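Local coordinates for PbSGBP-B lipoprotein (Prevotella bryantii B14, PDB 6D2Y) that probably binds polysaccharide as a cell-surface lipoprotein of a polysaccharide utilization locus, and carries a magnesium ion, at residues K170-P175 and T190-M195; H198-V203 and P213-D218. One frame throughout, in Å; residues are numbered along the deposited sequence.

Contact 1 of 2, residues K170-P175 and T190-M195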
ATOM      1  N   LYS A 170     -17.577 -14.189  -0.294  1.00 78.38           N
ATOM      2  CA  LYS A 170     -17.853 -15.492   0.292  1.00 80.34           C
ATOM      3  C   LYS A 170     -18.273 -16.556  -0.715  1.00 79.73           C
ATOM      4  O   LYS A 170     -18.166 -17.746  -0.401  1.00 80.31           O
ATOM      5  CB  LYS A 170     -18.940 -15.378   1.384  1.00 82.52           C
ATOM      6  CG  LYS A 170     -20.357 -14.935   0.923  1.00 86.67           C
ATOM      7  CD  LYS A 170     -20.389 -13.537   0.304  1.00 86.94           C
ATOM      8  CE  LYS A 170     -21.784 -13.125  -0.117  1.00 85.58           C
ATOM      9  NZ  LYS A 170     -21.706 -11.914  -0.989  1.00 81.77           N
ATOM     10  N   ASP A 171     -18.734 -16.173  -1.906  1.00 81.76           N
ATOM     11  CA  ASP A 171     -19.185 -17.131  -2.905  1.00 88.17           C
ATOM     12  C   ASP A 171     -18.401 -17.074  -4.208  1.00 88.08           C
ATOM     13  O   ASP A 171     -18.674 -17.876  -5.110  1.00 93.85           O
ATOM     14  CB  ASP A 171     -20.674 -16.926  -3.216  1.00 94.25           C
ATOM     15  CG  ASP A 171     -21.505 -16.690  -1.973  1.00100.02           C
ATOM     16  OD1 ASP A 171     -22.179 -15.641  -1.895  1.00100.71           O
ATOM     17  OD2 ASP A 171     -21.486 -17.556  -1.074  1.00102.42           O
ATOM     18  N   TYR A 172     -17.447 -16.160  -4.343  1.00 78.12           N
ATOM     19  CA  TYR A 172     -16.723 -15.975  -5.591  1.00 70.44           C
ATOM     20  C   TYR A 172     -15.266 -16.386  -5.440  1.00 70.57           C
ATOM     21  O   TYR A 172     -14.606 -16.033  -4.457  1.00 67.73           O
ATOM     22  CB  TYR A 172     -16.798 -14.522  -6.062  1.00 64.72           C
ATOM     23  CG  TYR A 172     -16.067 -14.275  -7.361  1.00 65.50           C
ATOM     24  CD1 TYR A 172     -16.647 -14.599  -8.581  1.00 73.62           C
ATOM     25  CD2 TYR A 172     -14.792 -13.722  -7.369  1.00 61.65           C
ATOM     26  CE1 TYR A 172     -15.980 -14.378  -9.771  1.00 77.54           C
ATOM     27  CE2 TYR A 172     -14.118 -13.496  -8.554  1.00 66.95           C
ATOM     28  CZ  TYR A 172     -14.717 -13.826  -9.751  1.00 72.30           C
ATOM     29  OH  TYR A 172     -14.051 -13.605 -10.935  1.00 72.07           O
ATOM     30  N   THR A 173     -14.770 -17.125  -6.431  1.00 66.81           N
ATOM     31  CA  THR A 173     -13.362 -17.478  -6.530  1.00 61.12           C
ATOM     32  C   THR A 173     -12.863 -17.081  -7.910  1.00 59.59           C
ATOM     33  O   THR A 173     -13.506 -17.397  -8.917  1.00 65.52           O
ATOM     34  CB  THR A 173     -13.135 -18.975  -6.296  1.00 65.47           C
ATOM     35  OG1 THR A 173     -13.609 -19.335  -4.991  1.00 74.22           O
ATOM     36  CG2 THR A 173     -11.652 -19.311  -6.397  1.00 60.60           C
ATOM     37  N   LEU A 174     -11.735 -16.386  -7.954  1.00 57.26           N
ATOM     38  CA  LEU A 174     -11.170 -15.946  -9.221  1.00 59.34           C
ATOM     39  C   LEU A 174     -10.788 -17.159 -10.062  1.00 61.56           C
ATOM     40  O   LEU A 174     -10.012 -18.007  -9.595  1.00 63.26           O
ATOM     41  CB  LEU A 174      -9.948 -15.061  -8.984  1.00 57.48           C
ATOM     42  CG  LEU A 174      -9.260 -14.490 -10.227  1.00 62.52           C
ATOM     43  CD1 LEU A 174     -10.174 -13.515 -10.952  1.00 61.51           C
ATOM     44  CD2 LEU A 174      -7.947 -13.819  -9.855  1.00 58.64           C
ATOM     45  N   PRO A 175     -11.313 -17.295 -11.281  1.00 61.07           N
ATOM     46  CA  PRO A 175     -10.944 -18.445 -12.115  1.00 65.59           C
ATOM     47  C   PRO A 175      -9.456 -18.434 -12.430  1.00 62.42           C
ATOM     48  O   PRO A 175      -8.863 -17.384 -12.686  1.00 64.69           O
ATOM     49  CB  PRO A 175     -11.791 -18.256 -13.379  1.00 67.02           C
ATOM     50  CG  PRO A 175     -12.907 -17.338 -12.968  1.00 67.57           C
ATOM     51  CD  PRO A 175     -12.317 -16.434 -11.929  1.00 61.44           C
ATOM     52  N   THR A 190      -6.265 -11.107 -15.554  1.00 61.31           N
ATOM     53  CA  THR A 190      -7.156 -10.310 -16.386  1.00 62.42           C
ATOM     54  C   THR A 190      -8.511 -10.216 -15.694  1.00 61.49           C
ATOM     55  O   THR A 190      -9.155 -11.241 -15.442  1.00 69.13           O
ATOM     56  CB  THR A 190      -7.297 -10.922 -17.782  1.00 62.90           C
ATOM     57  OG1 THR A 190      -6.011 -11.008 -18.407  1.00 56.68           O
ATOM     58  CG2 THR A 190      -8.200 -10.060 -18.649  1.00 64.07           C
HETATM   59  N   MSE A 191      -8.936  -8.991 -15.393  1.00 60.45           N
HETATM   60  CA  MSE A 191     -10.147  -8.723 -14.614  1.00 52.80           C
HETATM   61  C   MSE A 191     -11.397  -9.304 -15.274  1.00 57.27           C
HETATM   62  O   MSE A 191     -11.765  -8.890 -16.369  1.00 61.99           O
HETATM   63  CB  MSE A 191     -10.307  -7.216 -14.427  1.00 58.36           C
HETATM   64  CG  MSE A 191     -11.630  -6.744 -13.840  1.00 64.43           C
HETATM   65 SE   MSE A 191     -11.990  -7.586 -12.128  0.68 66.04          SE
HETATM   66  CE  MSE A 191     -10.506  -6.849 -11.107  1.00 53.05           C
ATOM     67  N   PRO A 192     -12.053 -10.257 -14.610  1.00 57.64           N
ATOM     68  CA  PRO A 192     -13.326 -10.774 -15.129  1.00 57.95           C
ATOM     69  C   PRO A 192     -14.395  -9.694 -15.152  1.00 67.45           C
ATOM     70  O   PRO A 192     -14.256  -8.609 -14.581  1.00 71.20           O
ATOM     71  CB  PRO A 192     -13.689 -11.900 -14.154  1.00 55.13           C
ATOM     72  CG  PRO A 192     -12.411 -12.261 -13.488  1.00 58.27           C
ATOM     73  CD  PRO A 192     -11.591 -11.008 -13.431  1.00 55.04           C
ATOM     74  N   GLU A 193     -15.493 -10.008 -15.836  1.00 76.13           N
ATOM     75  CA  GLU A 193     -16.586  -9.056 -15.959  1.00 82.34           C
ATOM     76  C   GLU A 193     -17.442  -8.976 -14.703  1.00 78.35           C
ATOM     77  O   GLU A 193     -18.150  -7.981 -14.519  1.00 81.46           O
ATOM     78  CB  GLU A 193     -17.475  -9.420 -17.150  1.00 92.99           C
ATOM     79  CG  GLU A 193     -16.913  -9.009 -18.502  1.00101.57           C
ATOM     80  CD  GLU A 193     -17.731  -7.918 -19.170  1.00108.34           C
ATOM     81  OE1 GLU A 193     -18.345  -7.102 -18.449  1.00109.26           O
ATOM     82  OE2 GLU A 193     -17.761  -7.875 -20.418  1.00112.94           O
ATOM     83  N   ASP A 194     -17.386  -9.980 -13.831  1.00 78.52           N
ATOM     84  CA  ASP A 194     -18.367 -10.124 -12.762  1.00 77.53           C
ATOM     85  C   ASP A 194     -17.703 -10.352 -11.411  1.00 70.41           C
ATOM     86  O   ASP A 194     -18.223 -11.089 -10.568  1.00 71.61           O
ATOM     87  CB  ASP A 194     -19.335 -11.262 -13.076  1.00 81.38           C
ATOM     88  CG  ASP A 194     -18.645 -12.615 -13.129  1.00 84.44           C
ATOM     89  OD1 ASP A 194     -17.454 -12.662 -13.503  1.00 84.47           O
ATOM     90  OD2 ASP A 194     -19.292 -13.629 -12.795  1.00 87.13           O
HETATM   91  N   MSE A 195     -16.555  -9.729 -11.163  1.00 62.57           N
HETATM   92  CA  MSE A 195     -15.955  -9.868  -9.842  1.00 62.12           C
HETATM   93  C   MSE A 195     -16.734  -8.976  -8.879  1.00 60.68           C
HETATM   94  O   MSE A 195     -17.007  -7.816  -9.190  1.00 54.49           O
HETATM   95  CB  MSE A 195     -14.460  -9.516  -9.840  1.00 56.29           C
HETATM   96  CG  MSE A 195     -13.909  -9.249  -8.443  1.00 54.81           C
HETATM   97 SE   MSE A 195     -12.114  -8.483  -8.373  0.54 55.63          SE
HETATM   98  CE  MSE A 195     -11.051 -10.087  -8.572  1.00 57.75           C
TER
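Met195 CA, of a selenomethionine, lies over one face of the Tyr172 ring, 4.1 Å above its plane and offset toward the rim. Met195 CB makes a separate apolar contact, 4.2 Å from Tyr172 CE2. The carbonyl oxygen of Asp194 approaches obliquely, 4.1 Å from Tyr172 CE1. At the phenol end, Tyr172 OH lies 3.3 Å from Pro192 CG and also touches CB of that ring. This hydroxyl is buried by the contact and has no hydrogen-bond partner in the model. CG of Tyr172 is anti to the backbone N (chi1 -180°), on a CB that already points toward 190-195.

The setting is the IPT/TIG domain, an immunoglobulin-like beta sandwich of the E-set clan. Tyr172 and Thr173 form a short, weakly bonded strand at the edge of one sheet, beside strand 165-168. Segment 190-195 leaves strand 186-190 of the other sheet. The contact therefore joins the two sheets at one margin of the sandwich.

Leu174 carries the apolar part. The Leu174 and Pro192 side chains cross at about a right angle. Leu174 CD1 is 3.6 Å from Pro192 CG and 3.8 Å from Pro192 CD. Leu174 CD1 is also 4.3 Å from Met195 CE. The Met195 chain bends at chi3 (-82°), the torsion that sets CE. The side chains of Leu174 and Met195 both touch Phe189 of strand 186-190, and Met195 also rests on Val168. The backbone of Leu174 is hydrogen-bonded to that of Ile166.

Contact 2 of 2, residues H198-V203 and P213-D218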
ATOM      1  N   HIS A 198     -16.910  -4.025  -3.791  1.00 55.60           N
ATOM      2  CA  HIS A 198     -17.061  -3.582  -2.404  1.00 58.04           C
ATOM      3  C   HIS A 198     -17.113  -4.764  -1.435  1.00 60.95           C
ATOM      4  O   HIS A 198     -17.891  -4.777  -0.477  1.00 66.17           O
ATOM      5  CB  HIS A 198     -18.301  -2.700  -2.246  1.00 57.74           C
ATOM      6  CG  HIS A 198     -18.540  -1.778  -3.400  1.00 59.89           C
ATOM      7  ND1 HIS A 198     -19.527  -1.999  -4.338  1.00 62.34           N
ATOM      8  CD2 HIS A 198     -17.920  -0.633  -3.770  1.00 58.87           C
ATOM      9  CE1 HIS A 198     -19.504  -1.028  -5.233  1.00 60.58           C
ATOM     10  NE2 HIS A 198     -18.538  -0.187  -4.912  1.00 57.76           N
ATOM     11  N   GLU A 199     -16.280  -5.770  -1.687  1.00 55.21           N
ATOM     12  CA  GLU A 199     -16.207  -6.947  -0.838  1.00 59.01           C
ATOM     13  C   GLU A 199     -14.749  -7.272  -0.545  1.00 63.72           C
ATOM     14  O   GLU A 199     -13.837  -6.842  -1.258  1.00 65.94           O
ATOM     15  CB  GLU A 199     -16.906  -8.151  -1.482  1.00 65.82           C
ATOM     16  CG  GLU A 199     -18.403  -7.963  -1.666  1.00 78.97           C
ATOM     17  CD  GLU A 199     -19.211  -9.060  -1.004  1.00 95.67           C
ATOM     18  OE1 GLU A 199     -19.626 -10.004  -1.711  1.00100.78           O
ATOM     19  OE2 GLU A 199     -19.431  -8.976   0.223  1.00100.20           O
ATOM     20  N   ASP A 200     -14.542  -8.040   0.519  1.00 63.30           N
ATOM     21  CA  ASP A 200     -13.192  -8.358   0.958  1.00 63.76           C
ATOM     22  C   ASP A 200     -12.507  -9.294  -0.031  1.00 59.63           C
ATOM     23  O   ASP A 200     -13.122 -10.213  -0.577  1.00 53.15           O
ATOM     24  CB  ASP A 200     -13.224  -8.987   2.351  1.00 73.43           C
ATOM     25  CG  ASP A 200     -14.018  -8.159   3.346  1.00 82.16           C
ATOM     26  OD1 ASP A 200     -15.250  -8.347   3.431  1.00 85.14           O
ATOM     27  OD2 ASP A 200     -13.410  -7.314   4.037  1.00 84.91           O
ATOM     28  N   ILE A 201     -11.220  -9.045  -0.261  1.00 57.95           N
ATOM     29  CA  ILE A 201     -10.400  -9.840  -1.165  1.00 58.16           C
ATOM     30  C   ILE A 201      -9.378 -10.598  -0.334  1.00 62.19           C
ATOM     31  O   ILE A 201      -8.641  -9.997   0.458  1.00 65.84           O
ATOM     32  CB  ILE A 201      -9.711  -8.958  -2.218  1.00 54.82           C
ATOM     33  CG1 ILE A 201     -10.763  -8.254  -3.071  1.00 53.52           C
ATOM     34  CG2 ILE A 201      -8.783  -9.789  -3.088  1.00 50.95           C
ATOM     35  CD1 ILE A 201     -10.183  -7.302  -4.064  1.00 56.02           C
ATOM     36  N   VAL A 202      -9.333 -11.915  -0.512  1.00 60.84           N
ATOM     37  CA  VAL A 202      -8.471 -12.792   0.268  1.00 60.86           C
ATOM     38  C   VAL A 202      -7.574 -13.568  -0.689  1.00 61.16           C
ATOM     39  O   VAL A 202      -8.064 -14.201  -1.631  1.00 61.06           O
ATOM     40  CB  VAL A 202      -9.291 -13.752   1.150  1.00 59.43           C
ATOM     41  CG1 VAL A 202      -8.373 -14.702   1.902  1.00 57.25           C
ATOM     42  CG2 VAL A 202     -10.165 -12.964   2.118  1.00 61.96           C
ATOM     43  N   VAL A 203      -6.269 -13.505  -0.450  1.00 58.47           N
ATOM     44  CA  VAL A 203      -5.287 -14.297  -1.181  1.00 53.72           C
ATOM     45  C   VAL A 203      -4.885 -15.465  -0.292  1.00 60.25           C
ATOM     46  O   VAL A 203      -4.363 -15.263   0.811  1.00 64.04           O
ATOM     47  CB  VAL A 203      -4.064 -13.457  -1.577  1.00 52.56           C
ATOM     48  CG1 VAL A 203      -3.020 -14.336  -2.254  1.00 55.21           C
ATOM     49  CG2 VAL A 203      -4.480 -12.318  -2.489  1.00 52.02           C
ATOM     50  N   PRO A 213      -5.756  -5.189   1.672  1.00 55.87           N
ATOM     51  CA  PRO A 213      -6.156  -3.883   2.213  1.00 55.84           C
ATOM     52  C   PRO A 213      -6.906  -3.034   1.202  1.00 55.65           C
ATOM     53  O   PRO A 213      -6.732  -1.812   1.160  1.00 62.61           O
ATOM     54  CB  PRO A 213      -4.817  -3.244   2.594  1.00 52.81           C
ATOM     55  CG  PRO A 213      -3.859  -3.813   1.600  1.00 48.87           C
ATOM     56  CD  PRO A 213      -4.324  -5.226   1.324  1.00 55.97           C
ATOM     57  N   PHE A 214      -7.738  -3.666   0.378  1.00 53.26           N
ATOM     58  CA  PHE A 214      -8.498  -2.942  -0.628  1.00 50.01           C
ATOM     59  C   PHE A 214      -9.662  -3.805  -1.085  1.00 55.52           C
ATOM     60  O   PHE A 214      -9.682  -5.020  -0.873  1.00 56.40           O
ATOM     61  CB  PHE A 214      -7.622  -2.545  -1.822  1.00 49.37           C
ATOM     62  CG  PHE A 214      -6.693  -3.634  -2.292  1.00 56.38           C
ATOM     63  CD1 PHE A 214      -7.183  -4.751  -2.952  1.00 54.40           C
ATOM     64  CD2 PHE A 214      -5.328  -3.538  -2.075  1.00 59.97           C
ATOM     65  CE1 PHE A 214      -6.329  -5.750  -3.383  1.00 49.32           C
ATOM     66  CE2 PHE A 214      -4.470  -4.534  -2.503  1.00 54.02           C
ATOM     67  CZ  PHE A 214      -4.972  -5.640  -3.158  1.00 50.45           C
ATOM     68  N   GLN A 215     -10.631  -3.154  -1.721  1.00 55.28           N
ATOM     69  CA  GLN A 215     -11.777  -3.827  -2.307  1.00 52.51           C
ATOM     70  C   GLN A 215     -11.882  -3.430  -3.773  1.00 50.29           C
ATOM     71  O   GLN A 215     -11.321  -2.421  -4.206  1.00 52.39           O
ATOM     72  CB  GLN A 215     -13.079  -3.484  -1.567  1.00 54.12           C
ATOM     73  CG  GLN A 215     -13.099  -3.918  -0.110  1.00 58.57           C
ATOM     74  CD  GLN A 215     -14.398  -3.563   0.588  1.00 61.70           C
ATOM     75  OE1 GLN A 215     -15.117  -2.656   0.168  1.00 66.99           O
ATOM     76  NE2 GLN A 215     -14.708  -4.282   1.661  1.00 64.11           N
ATOM     77  N   TYR A 216     -12.606  -4.240  -4.538  1.00 50.49           N
ATOM     78  CA  TYR A 216     -12.828  -3.935  -5.945  1.00 53.25           C
ATOM     79  C   TYR A 216     -13.832  -2.794  -6.074  1.00 51.82           C
ATOM     80  O   TYR A 216     -14.898  -2.838  -5.456  1.00 52.00           O
ATOM     81  CB  TYR A 216     -13.344  -5.174  -6.672  1.00 54.94           C
ATOM     82  CG  TYR A 216     -13.507  -4.970  -8.155  1.00 50.68           C
ATOM     83  CD1 TYR A 216     -12.524  -4.325  -8.894  1.00 45.71           C
ATOM     84  CD2 TYR A 216     -14.654  -5.391  -8.813  1.00 58.69           C
ATOM     85  CE1 TYR A 216     -12.666  -4.130 -10.251  1.00 51.08           C
ATOM     86  CE2 TYR A 216     -14.808  -5.194 -10.172  1.00 59.87           C
ATOM     87  CZ  TYR A 216     -13.810  -4.561 -10.884  1.00 59.02           C
ATOM     88  OH  TYR A 216     -13.950  -4.360 -12.239  1.00 65.25           O
HETATM   89  N   MSE A 217     -13.507  -1.784  -6.887  1.00 51.42           N
HETATM   90  CA  MSE A 217     -14.312  -0.552  -6.976  1.00 54.37           C
HETATM   91  C   MSE A 217     -14.443   0.095  -5.605  1.00 51.73           C
HETATM   92  O   MSE A 217     -15.523   0.553  -5.253  1.00 53.05           O
HETATM   93  CB  MSE A 217     -15.724  -0.819  -7.519  1.00 60.44           C
HETATM   94  CG  MSE A 217     -15.833  -1.438  -8.928  1.00 74.45           C
HETATM   95 SE   MSE A 217     -15.405  -0.379 -10.526  0.77 80.29          SE
HETATM   96  CE  MSE A 217     -13.845  -1.222 -11.333  1.00 79.76           C
ATOM     97  N   ASP A 218     -13.354   0.132  -4.841  1.00 48.53           N
ATOM     98  CA  ASP A 218     -13.418   0.556  -3.446  1.00 46.91           C
ATOM     99  C   ASP A 218     -13.941   1.983  -3.323  1.00 47.44           C
ATOM    100  O   ASP A 218     -13.422   2.904  -3.961  1.00 43.67           O
ATOM    101  CB  ASP A 218     -12.033   0.445  -2.810  1.00 48.63           C
ATOM    102  CG  ASP A 218     -12.091   0.180  -1.322  1.00 54.87           C
ATOM    103  OD1 ASP A 218     -13.150   0.427  -0.708  1.00 54.61           O
ATOM    104  OD2 ASP A 218     -11.071  -0.283  -0.770  1.00 53.97           O
TER
HETATM  105  O   HOH W   1     -17.420   1.612  -6.391  1.00 54.82           O
HETATM  106  O   HOH W   2     -14.599  -6.475  -3.967  1.00 51.56           O
HETATM  107  O   HOH W   3     -10.054  -6.943   1.517  1.00 60.87           O
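His198 N donates a nearly straight hydrogen bond to Tyr216 O, 2.9 Å long with an angle of 171° at the hydrogen. This bond lies at the open end of the beta hairpin made by strands 200-205 and 208-215, in the IPT/TIG sandwich. Here the chain has turned a corner at Pro213, and waters 2 and 3 span the two backbones. Tyr216 O also lies over one face of the imidazole, toward its rim. Water 1 is in the plane of that ring at its edge, between His198 NE2 and Met217 O. Its distances to both are very short, so the detail is doubtful.

Gln215 lies against the opposing backbone. Gln215 CG is 3.2 Å from Glu199 O, and Gln215 OE1 is 3.3 Å from His198 C. With CG anti to the carbonyl carbon (chi1 -62°), CG comes beside Glu199 O, and the extended chain carries the amide on to the His198-Glu199 peptide. Ile201, whose CB points toward 213-218, brings CD1 to the edge of the Phe214 ring, near its plane. Ile201 CD1 is 4.1 Å from Phe214 CD1 and lies 3.9 Å from Tyr216 N.

Water 2 accepts from Glu199 N and Tyr216 N. Water 3 accepts from Ile201 N and donates to Phe214 O.

Phe214 and Ile201 both rest on Met138 of strand 134-138. Tyr216 OH is hydrogen-bonded to Ala143 O, and Met217 CG lies over the centre of the Tyr216 ring. Beyond the hairpin, the Met217 side chain is about 6 Å from that of Ser255, a magnesium ligand. Residues 215 to 218 form a type II beta turn. Across it, Gln215 N donates to Asp218 OD2 over 3.1 Å, coming from above the carboxylate plane, 62° out of it.

Both contacts belong to the IPT/TIG sandwich and reach the same sheet, their centres 11 Å apart. In contact 2 half of the touching residues are buried, though His198 and Asp200 are exposed; in contact 1 two of six are. Contact 1 joins an edge strand to a loop from the facing sheet by apolar and aromatic packing. Contact 2 joins the ends of a hairpin through a backbone bond, bridging waters and Ile201 on Phe214. It lies nearer the centre of the chain and the magnesium-bearing part. The two meet directly: Lys170 NZ forms a 2.9 Å salt bridge with Glu199 OE1, while Tyr216 packs against Met191 CE through CE1 and against Met195 O through CD2.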